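Local coordinates for ESX-1 secretion system protein EccA1 (PDB 4F3V) that belongs to the mycobacterial ESX-1 type VII secretion system as a cytosolic ATPase that may power substrate export, and is represented here by its N-terminal TPR-like domain, at residues K167-A172 with S200-C206; L194-N198 with I210-L214. Residue numbers count along the deposited sequence, not the author numbering.

Contact 1. Residues K167-A172 with S200-C206; sequences KFLAGA and SPAGEAC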
loop_
_atom_site.group_PDB
_atom_site.type_symbol
_atom_site.label_atom_id
_atom_site.label_comp_id
_atom_site.label_asym_id
_atom_site.label_seq_id
_atom_site.Cartn_x
_atom_site.Cartn_y
_atom_site.Cartn_z
ATOM N N LYS A 167 -14.414 8.693 0.468
ATOM C CA LYS A 167 -15.219 7.669 -0.193
ATOM C C LYS A 167 -14.384 6.741 -1.077
ATOM O O LYS A 167 -14.792 5.604 -1.318
ATOM C CB LYS A 167 -16.380 8.269 -0.992
ATOM C CG LYS A 167 -17.483 8.862 -0.122
ATOM C CD LYS A 167 -18.879 8.715 -0.723
ATOM C CE LYS A 167 -19.772 9.875 -0.293
ATOM N NZ LYS A 167 -21.168 9.712 -0.779
ATOM N N PHE A 168 -13.243 7.233 -1.557
ATOM C CA PHE A 168 -12.305 6.395 -2.270
ATOM C C PHE A 168 -11.798 5.331 -1.306
ATOM O O PHE A 168 -11.836 4.140 -1.606
ATOM C CB PHE A 168 -11.135 7.209 -2.845
ATOM C CG PHE A 168 -10.145 6.377 -3.613
ATOM C CD1 PHE A 168 -9.123 5.701 -2.954
ATOM C CD2 PHE A 168 -10.260 6.227 -4.993
ATOM C CE1 PHE A 168 -8.225 4.906 -3.652
ATOM C CE2 PHE A 168 -9.363 5.437 -5.699
ATOM C CZ PHE A 168 -8.346 4.777 -5.025
ATOM N N LEU A 169 -11.309 5.773 -0.155
ATOM C CA LEU A 169 -10.712 4.858 0.811
ATOM C C LEU A 169 -11.773 3.942 1.452
ATOM O O LEU A 169 -11.492 2.782 1.736
ATOM C CB LEU A 169 -9.932 5.646 1.861
ATOM C CG LEU A 169 -8.507 5.171 2.194
ATOM C CD1 LEU A 169 -7.672 4.777 0.967
ATOM C CD2 LEU A 169 -7.760 6.282 2.910
ATOM N N ALA A 170 -12.991 4.453 1.643
ATOM C CA ALA A 170 -14.129 3.613 2.078
ATOM C C ALA A 170 -14.411 2.483 1.074
ATOM O O ALA A 170 -14.654 1.324 1.448
ATOM C CB ALA A 170 -15.375 4.471 2.306
ATOM N N GLY A 171 -14.313 2.830 -0.204
ATOM C CA GLY A 171 -14.402 1.853 -1.286
ATOM C C GLY A 171 -13.290 0.821 -1.244
ATOM O O GLY A 171 -13.561 -0.385 -1.353
ATOM N N ALA A 172 -12.041 1.283 -1.090
ATOM C CA ALA A 172 -10.910 0.356 -0.942
ATOM C C ALA A 172 -11.118 -0.596 0.253
ATOM O O ALA A 172 -10.793 -1.794 0.189
ATOM C CB ALA A 172 -9.593 1.116 -0.794
ATOM N N SER A 200 -17.625 1.655 -6.435
ATOM C CA SER A 200 -17.097 2.775 -5.680
ATOM C C SER A 200 -16.025 3.465 -6.498
ATOM O O SER A 200 -15.606 2.929 -7.513
ATOM C CB SER A 200 -16.490 2.268 -4.361
ATOM O OG SER A 200 -15.189 1.731 -4.567
ATOM N N PRO A 201 -15.528 4.627 -6.016
ATOM C CA PRO A 201 -14.399 5.281 -6.689
ATOM C C PRO A 201 -13.084 4.491 -6.673
ATOM O O PRO A 201 -12.175 4.838 -7.423
ATOM C CB PRO A 201 -14.214 6.586 -5.900
ATOM C CG PRO A 201 -15.474 6.776 -5.132
ATOM C CD PRO A 201 -15.978 5.399 -4.840
ATOM N N ALA A 202 -12.974 3.471 -5.819
ATOM C CA ALA A 202 -11.777 2.612 -5.765
ATOM C C ALA A 202 -11.835 1.406 -6.737
ATOM O O ALA A 202 -10.867 0.617 -6.818
ATOM C CB ALA A 202 -11.556 2.117 -4.316
ATOM N N GLY A 203 -12.960 1.238 -7.440
ATOM C CA GLY A 203 -13.167 0.068 -8.295
ATOM C C GLY A 203 -12.100 -0.151 -9.362
ATOM O O GLY A 203 -11.659 -1.284 -9.600
ATOM N N GLU A 204 -11.658 0.938 -9.975
ATOM C CA GLU A 204 -10.617 0.870 -10.990
ATOM C C GLU A 204 -9.247 0.545 -10.375
ATOM O O GLU A 204 -8.540 -0.341 -10.860
ATOM C CB GLU A 204 -10.574 2.151 -11.834
ATOM C CG GLU A 204 -9.382 2.235 -12.784
ATOM C CD GLU A 204 -9.611 3.191 -13.979
ATOM O OE1 GLU A 204 -9.612 4.432 -13.788
ATOM O OE2 GLU A 204 -9.779 2.701 -15.127
ATOM N N ALA A 205 -8.884 1.242 -9.298
ATOM C CA ALA A 205 -7.592 1.016 -8.641
ATOM C C ALA A 205 -7.461 -0.413 -8.126
ATOM O O ALA A 205 -6.359 -0.936 -8.089
ATOM C CB ALA A 205 -7.380 1.987 -7.488
ATOM N N CYS A 206 -8.581 -1.027 -7.753
ATOM C CA CYS A 206 -8.591 -2.356 -7.150
ATOM C C CYS A 206 -9.170 -3.427 -8.118
ATOM O O CYS A 206 -9.534 -4.522 -7.697
ATOM C CB CYS A 206 -9.388 -2.324 -5.839
ATOM S SG CYS A 206 -8.749 -1.179 -4.561
#
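The first turns of helix 167-183 offer a shallow hollow at G171, where the helix has no side chain, and 200-206, from the linker between helices 187-198 and 207-221 of the TPR-like domain, presses its bumps against it. S200 OG comes to 3.4 Å from G171 CA, and an ideal CB on G171 would lie only 2.3 Å from that oxygen, so the bare backbone is what admits the serine. The A202 methyl is the next bump: its CB lies 3.4 Å from both F168 O and A172 N. Beside it one face of the F168 ring lies over A202 CA, 4.2 Å from the centroid and 28° off the normal, a CH-pi contact, while A205 CB meets the ring edge at F168 CZ (3.8 Å). P201 CD rests 3.7 Å from K167 O. S200 OG accepts from A202 N (3.1 Å, an ST turn) and hydrogen-bonds to A197 O of helix 187-198. The chemistry thus implies cohesion by shape fit and van der Waals contact, with no hydrogen bond between the segments.

Contact 2. Residues L194-N198 with I210-L214; sequences LTEAN and IAWYL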
loop_
_atom_site.group_PDB
_atom_site.type_symbol
_atom_site.label_atom_id
_atom_site.label_comp_id
_atom_site.label_asym_id
_atom_site.label_seq_id
_atom_site.Cartn_x
_atom_site.Cartn_y
_atom_site.Cartn_z
ATOM N N LEU A 194 -17.463 -7.348 -2.938
ATOM C CA LEU A 194 -16.576 -7.034 -4.055
ATOM C C LEU A 194 -17.353 -6.384 -5.202
ATOM O O LEU A 194 -16.836 -5.473 -5.862
ATOM C CB LEU A 194 -15.823 -8.280 -4.533
ATOM C CG LEU A 194 -14.762 -8.831 -3.557
ATOM C CD1 LEU A 194 -14.208 -10.172 -4.082
ATOM C CD2 LEU A 194 -13.655 -7.807 -3.298
ATOM N N THR A 195 -18.594 -6.826 -5.409
ATOM C CA THR A 195 -19.483 -6.206 -6.402
ATOM C C THR A 195 -19.842 -4.762 -6.026
ATOM O O THR A 195 -19.734 -3.881 -6.869
ATOM C CB THR A 195 -20.742 -7.051 -6.649
ATOM O OG1 THR A 195 -20.335 -8.358 -7.081
ATOM C CG2 THR A 195 -21.645 -6.391 -7.717
ATOM N N GLU A 196 -20.190 -4.510 -4.764
ATOM C CA GLU A 196 -20.419 -3.140 -4.298
ATOM C C GLU A 196 -19.167 -2.260 -4.390
ATOM O O GLU A 196 -19.236 -1.106 -4.852
ATOM C CB GLU A 196 -20.980 -3.119 -2.878
ATOM C CG GLU A 196 -22.440 -3.572 -2.827
ATOM C CD GLU A 196 -23.059 -3.585 -1.428
ATOM O OE1 GLU A 196 -22.605 -2.800 -0.566
ATOM O OE2 GLU A 196 -24.041 -4.338 -1.200
ATOM N N ALA A 197 -18.023 -2.795 -3.965
ATOM C CA ALA A 197 -16.777 -2.034 -4.009
ATOM C C ALA A 197 -16.400 -1.706 -5.467
ATOM O O ALA A 197 -15.782 -0.675 -5.751
ATOM C CB ALA A 197 -15.656 -2.798 -3.311
ATOM N N ASN A 198 -16.804 -2.563 -6.393
ATOM C CA ASN A 198 -16.551 -2.294 -7.786
ATOM C C ASN A 198 -17.242 -1.020 -8.284
ATOM O O ASN A 198 -16.726 -0.365 -9.183
ATOM C CB ASN A 198 -16.967 -3.471 -8.660
ATOM C CG ASN A 198 -16.391 -3.371 -10.057
ATOM O OD1 ASN A 198 -15.171 -3.348 -10.244
ATOM N ND2 ASN A 198 -17.250 -3.289 -11.032
ATOM N N ILE A 210 -10.388 -7.355 -7.215
ATOM C CA ILE A 210 -11.834 -7.504 -7.282
ATOM C C ILE A 210 -12.183 -8.684 -8.223
ATOM O O ILE A 210 -12.905 -9.612 -7.827
ATOM C CB ILE A 210 -12.536 -6.210 -7.749
ATOM C CG1 ILE A 210 -12.477 -5.139 -6.648
ATOM C CG2 ILE A 210 -13.996 -6.507 -8.094
ATOM C CD1 ILE A 210 -12.943 -3.758 -7.100
ATOM N N ALA A 211 -11.660 -8.664 -9.449
ATOM C CA ALA A 211 -12.007 -9.714 -10.437
ATOM C C ALA A 211 -11.445 -11.081 -10.035
ATOM O O ALA A 211 -12.129 -12.085 -10.128
ATOM C CB ALA A 211 -11.526 -9.323 -11.832
ATOM N N TRP A 212 -10.201 -11.100 -9.559
ATOM C CA TRP A 212 -9.568 -12.339 -9.131
ATOM C C TRP A 212 -10.319 -13.033 -8.039
ATOM O O TRP A 212 -10.595 -14.219 -8.119
ATOM C CB TRP A 212 -8.138 -12.080 -8.657
ATOM C CG TRP A 212 -7.464 -13.304 -8.128
ATOM C CD1 TRP A 212 -7.201 -13.631 -6.791
ATOM C CD2 TRP A 212 -6.895 -14.398 -8.912
ATOM N NE1 TRP A 212 -6.554 -14.834 -6.705
ATOM C CE2 TRP A 212 -6.332 -15.346 -7.950
ATOM C CE3 TRP A 212 -6.802 -14.682 -10.280
ATOM C CZ2 TRP A 212 -5.715 -16.526 -8.359
ATOM C CZ3 TRP A 212 -6.178 -15.866 -10.678
ATOM C CH2 TRP A 212 -5.655 -16.776 -9.737
ATOM N N TYR A 213 -10.666 -12.297 -6.997
ATOM C CA TYR A 213 -11.352 -12.903 -5.864
ATOM C C TYR A 213 -12.813 -13.226 -6.167
ATOM O O TYR A 213 -13.341 -14.217 -5.648
ATOM C CB TYR A 213 -11.154 -12.063 -4.587
ATOM C CG TYR A 213 -9.781 -12.290 -3.979
ATOM C CD1 TYR A 213 -9.491 -13.467 -3.282
ATOM C CD2 TYR A 213 -8.769 -11.366 -4.119
ATOM C CE1 TYR A 213 -8.227 -13.707 -2.735
ATOM C CE2 TYR A 213 -7.502 -11.592 -3.578
ATOM C CZ TYR A 213 -7.243 -12.754 -2.881
ATOM O OH TYR A 213 -5.994 -12.973 -2.347
ATOM N N LEU A 214 -13.465 -12.423 -7.011
ATOM C CA LEU A 214 -14.797 -12.812 -7.510
ATOM C C LEU A 214 -14.686 -14.129 -8.257
ATOM O O LEU A 214 -15.518 -15.014 -8.059
ATOM C CB LEU A 214 -15.426 -11.750 -8.427
ATOM C CG LEU A 214 -16.092 -10.514 -7.788
ATOM C CD1 LEU A 214 -16.378 -9.426 -8.844
ATOM C CD2 LEU A 214 -17.387 -10.933 -7.070
#
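Helices 187-198 and 207-221 run nearly antiparallel here: the axes of the short segments make 161° between their N-to-C directions and approach to 10.3 Å, with the nearest CA pair, L194 and I210, 5.8 Å apart. In this gap L194 is the residue most covered by the other segment (94 Å² of the whole residue). Its CD1 reaches 3.6 Å from Y213 CB and 3.8 Å from L214 N, while L194 CB lies 4.0 Å from L214 CG. I210 answers from the other helix, its CG2 3.8 Å from L194 O and its CD1 3.9 Å from N198 OD1. At the margin, T195 OG1 approaches L214 CD2 (3.9 Å), but its hydrogen bond goes to E191 O within its own helix. No hydrogen bond crosses the interface. A197, I210 and Y213 also touch helix 167-183, and A211, W212 and L214 touch helix 224-237. Consecutive antiparallel helices packed against the helices before and after are typical of TPR-type helical repeats, the class to which this N-terminal domain belongs.

In the fold
The centres of the two contacts lie about 11 Å apart, on the same side of the chain's centre, and their segments alternate in sequence: 167-172, 194-198, 200-206, 210-214. Helices 167-183 and 187-198 are consecutive, and the loop of contact 1 connects the two helices paired in contact 2. That loop therefore turns the chain from one helix to the next while resting on the start of helix 167-183. The contacts also touch directly, with G171 O 3.7 Å from A197 CB and G203 O 3.7 Å from I210 CD1. The linker and the three consecutive helices 167-183, 187-198 and 207-221 thus pack against one another within the TPR-like N-terminal domain of EccA1.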